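Local coordinates for putative type VI secretion protein (Escherichia coli, PDB 6SJL) that forms the trimeric spike at the tip of the type VI secretion system and binds the Tle1 effector, probably to carry it into target cells, at the interface of chains A and C and the interface of chains A and B. Numbering follows the deposited sequence. Chains: chain A/B, Putative type VI secretion protein; chain C, Putative type VI secretion protein.

Contact 1: the interface of chains A and C. Residues chain A 784-786; chain C 26-28.
A:Thr784 and C:Val26 pair as a parallel beta bridge, a clear example of strand addition, in which a short strand of one protein pairs with a strand of the other. Here the short VgrG strand 783-784 joins the long Tle1 strand 25-43. The backbone carbonyl of A:Thr784 takes the N-H of C:Ala27 in a fairly straight bond, 151° at the hydrogen, with the donor tilted 22° from the carbonyl plane. Around this bond the side chains make a light first shell. The A:Thr784 hydroxyl OG1, placed between its own backbone N and carbonyl carbon (chi1 56°), lies 3.6 Å from the CG2 methyl of C:Val26, the two branches meeting obliquely. C:Val26 turns its other methyl toward A:Glu786, whose OE1 carboxylate oxygen lies 3.4 Å from CG1. A:Glu786 contributes the most buried surface of the patch, 57 Å²: its CG packs on C:Lys28 while OE1 reaches C:Val26, and the chain bends at CG and crosses C:Lys28 at about a right angle. The amine end of C:Lys28 runs away from the carboxylate, and the contact between the two is one of their hydrocarbon parts. Between A:Thr784 and A:Glu786, A:Asp785 presents its backbone and CB to C:Ala27 while its carboxylate points away from the strand C:Val26-C:Lys28. The backbone pairing, which needs no particular side chain, may help set the register, and the patch as a whole probably helps VgrG hold its cargo effector. At the C:Lys28 end of the patch, A:Glu786 CG rests 3.6 Å from C:Lys28 CB.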
loop_
_atom_site.group_PDB
_atom_site.type_symbol
_atom_site.label_atom_id
_atom_site.label_comp_id
_atom_site.label_asym_id
_atom_site.label_seq_id
_atom_site.Cartn_x
_atom_site.Cartn_y
_atom_site.Cartn_z
ATOM N N THR A 784 72.749 -15.365 -3.153
ATOM C CA THR A 784 73.950 -15.702 -3.900
ATOM C C THR A 784 74.493 -17.041 -3.425
ATOM O O THR A 784 74.592 -17.289 -2.221
ATOM C CB THR A 784 75.016 -14.615 -3.752
ATOM O OG1 THR A 784 75.299 -14.406 -2.362
ATOM C CG2 THR A 784 74.541 -13.313 -4.378
ATOM N N ASP A 785 74.833 -17.908 -4.370
ATOM C CA ASP A 785 75.464 -19.161 -3.994
ATOM C C ASP A 785 76.956 -18.951 -3.752
ATOM O O ASP A 785 77.502 -17.863 -3.965
ATOM C CB ASP A 785 75.218 -20.237 -5.051
ATOM C CG ASP A 785 75.794 -19.882 -6.405
ATOM O OD1 ASP A 785 75.364 -20.502 -7.400
ATOM O OD2 ASP A 785 76.668 -18.998 -6.490
ATOM N N GLU A 786 77.622 -20.029 -3.325
ATOM C CA GLU A 786 79.014 -19.957 -2.892
ATOM C C GLU A 786 79.938 -19.296 -3.913
ATOM O O GLU A 786 80.997 -18.786 -3.531
ATOM C CB GLU A 786 79.526 -21.364 -2.574
ATOM C CG GLU A 786 78.804 -22.058 -1.426
ATOM C CD GLU A 786 79.182 -21.534 -0.048
ATOM O OE1 GLU A 786 78.949 -20.338 0.226
ATOM O OE2 GLU A 786 79.706 -22.325 0.764
ATOM N N VAL C 26 73.567 -16.230 1.321
ATOM C CA VAL C 26 74.653 -17.086 0.865
ATOM C C VAL C 26 74.307 -18.516 1.244
ATOM O O VAL C 26 74.211 -18.848 2.433
ATOM C CB VAL C 26 76.002 -16.652 1.454
ATOM C CG1 VAL C 26 77.084 -17.668 1.123
ATOM C CG2 VAL C 26 76.371 -15.272 0.934
ATOM N N ALA C 27 74.101 -19.358 0.234
ATOM C CA ALA C 27 73.687 -20.737 0.442
ATOM C C ALA C 27 74.131 -21.565 -0.751
ATOM O O ALA C 27 74.008 -21.121 -1.894
ATOM C CB ALA C 27 72.174 -20.833 0.630
ATOM N N LYS C 28 74.655 -22.755 -0.477
ATOM C CA LYS C 28 75.182 -23.629 -1.513
ATOM C C LYS C 28 74.067 -24.479 -2.124
ATOM O O LYS C 28 73.041 -24.745 -1.493
ATOM C CB LYS C 28 76.283 -24.510 -0.924
ATOM C CG LYS C 28 77.155 -25.239 -1.926
ATOM C CD LYS C 28 76.714 -26.670 -2.161
ATOM C CE LYS C 28 77.728 -27.373 -3.048
ATOM N NZ LYS C 28 77.373 -28.777 -3.358
#

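Contact 2: the interface of chains A and B. Residues chain A 735, 744-746; chain B 752, 754, 757.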
loop_
_atom_site.group_PDB
_atom_site.type_symbol
_atom_site.label_atom_id
_atom_site.label_comp_id
_atom_site.label_asym_id
_atom_site.label_seq_id
_atom_site.Cartn_x
_atom_site.Cartn_y
_atom_site.Cartn_z
ATOM N N TYR A 735 32.008 20.628 5.389
ATOM C CA TYR A 735 30.771 20.908 4.691
ATOM C C TYR A 735 31.090 21.526 3.347
ATOM O O TYR A 735 32.107 22.189 3.183
ATOM C CB TYR A 735 29.848 21.827 5.497
ATOM C CG TYR A 735 30.360 23.225 5.669
ATOM C CD1 TYR A 735 31.118 23.567 6.763
ATOM C CD2 TYR A 735 30.090 24.202 4.734
ATOM C CE1 TYR A 735 31.588 24.831 6.918
ATOM C CE2 TYR A 735 30.564 25.452 4.876
ATOM C CZ TYR A 735 31.316 25.768 5.968
ATOM O OH TYR A 735 31.789 27.040 6.124
ATOM N N GLU A 744 31.083 27.162 -1.045
ATOM C CA GLU A 744 31.895 27.250 0.152
ATOM C C GLU A 744 32.266 25.851 0.596
ATOM O O GLU A 744 31.393 25.008 0.777
ATOM C CB GLU A 744 31.152 27.976 1.255
ATOM C CG GLU A 744 31.959 28.145 2.491
ATOM C CD GLU A 744 31.247 28.975 3.516
ATOM O OE1 GLU A 744 30.443 29.837 3.120
ATOM O OE2 GLU A 744 31.474 28.759 4.720
ATOM N N LEU A 745 33.552 25.608 0.757
ATOM C CA LEU A 745 34.083 24.347 1.256
ATOM C C LEU A 745 34.795 24.651 2.558
ATOM O O LEU A 745 35.920 25.140 2.548
ATOM C CB LEU A 745 35.054 23.730 0.267
ATOM C CG LEU A 745 34.556 22.977 -0.938
ATOM C CD1 LEU A 745 34.209 23.954 -1.986
ATOM C CD2 LEU A 745 35.664 22.126 -1.415
ATOM N N GLY A 746 34.164 24.358 3.672
ATOM C CA GLY A 746 34.755 24.588 4.976
ATOM C C GLY A 746 34.989 23.276 5.689
ATOM O O GLY A 746 34.126 22.414 5.696
ATOM N N LEU B 752 34.907 29.723 -1.886
ATOM C CA LEU B 752 35.578 29.988 -0.628
ATOM C C LEU B 752 35.966 28.671 0.008
ATOM O O LEU B 752 35.101 27.852 0.303
ATOM C CB LEU B 752 34.662 30.776 0.296
ATOM C CG LEU B 752 35.110 31.144 1.701
ATOM C CD1 LEU B 752 36.476 31.784 1.717
ATOM C CD2 LEU B 752 34.090 32.057 2.304
ATOM N N LYS B 754 37.303 27.416 3.239
ATOM C CA LYS B 754 37.552 27.780 4.626
ATOM C C LYS B 754 38.133 26.583 5.363
ATOM O O LYS B 754 37.525 26.024 6.265
ATOM C CB LYS B 754 36.269 28.233 5.294
ATOM C CG LYS B 754 35.792 29.573 4.920
ATOM C CD LYS B 754 34.432 29.757 5.504
ATOM C CE LYS B 754 34.152 31.192 5.845
ATOM N NZ LYS B 754 32.802 31.331 6.432
ATOM N N ASN B 757 38.232 26.005 10.701
ATOM C CA ASN B 757 36.924 26.088 11.332
ATOM C C ASN B 757 37.071 26.173 12.841
ATOM O O ASN B 757 38.103 25.794 13.390
ATOM C CB ASN B 757 36.050 24.896 10.940
ATOM C CG ASN B 757 35.598 24.952 9.495
ATOM O OD1 ASN B 757 35.553 26.022 8.888
ATOM N ND2 ASN B 757 35.259 23.797 8.934
#
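A:Glu744 and B:Lys754 reach toward each other from neighbouring strands of two VgrG copies, their side chains meeting at a slant. The glutamate leaves its strand with CG anti to the backbone N (chi1 -178°) and stays extended, which carries its carboxylate beside the lysine stem. Lysine carbon CD packs alongside the carboxylate carbon CD of A:Glu744 at 3.8 Å, and the ammonium NZ reaches OE2 at 3.4 Å, a salt bridge whose hydrogen bond is weak. The phenol of A:Tyr735, on the adjacent strand of the same copy, comes down on the same lysine: its OH is 3.8 Å from CD of B:Lys754. The edge of that ring meets the carboxylate carbon CD of A:Glu744 in plane, and one face is backed by the backbone N of A:Gly746, 3.9 Å above its centre. Across the seam, ND2 of the B:Asn757 side-chain amide lies 3.3 Å from the carbonyl carbon C of A:Gly746.

Behind the side chains, the strands 742-746 and 751-754 run parallel and are joined by backbone bonds. A:Leu745 N gives to B:Leu752 O at 2.8 Å, and B:Lys754 N gives to A:Leu745 O at 2.8 Å. As a worked case of intersubunit strand pairing, the site shows backbone bonds joining two copies and a charged pair lining the seam, helping to hold together the triple-stranded beta-helix of the trimeric VgrG spike.

About 61 Å separates the centres of contact 1 and contact 2, and they have no residue in common; both involve chain A, whose connecting stretch is not fully modelled. Contact 2 uses its strands 734-739 and 742-746, contact 1 the short strand 783-784, further toward the C-terminus. Both rely on parallel strand pairing between chains, but for different ends: contact 2 ties VgrG to another copy of itself, contact 1 ties it to Tle1. With three copies of each protein in the assembly, the arrangement suggests a self-assembled shaft whose C-terminal extensions may each carry an effector, so that cargo would travel with the spike.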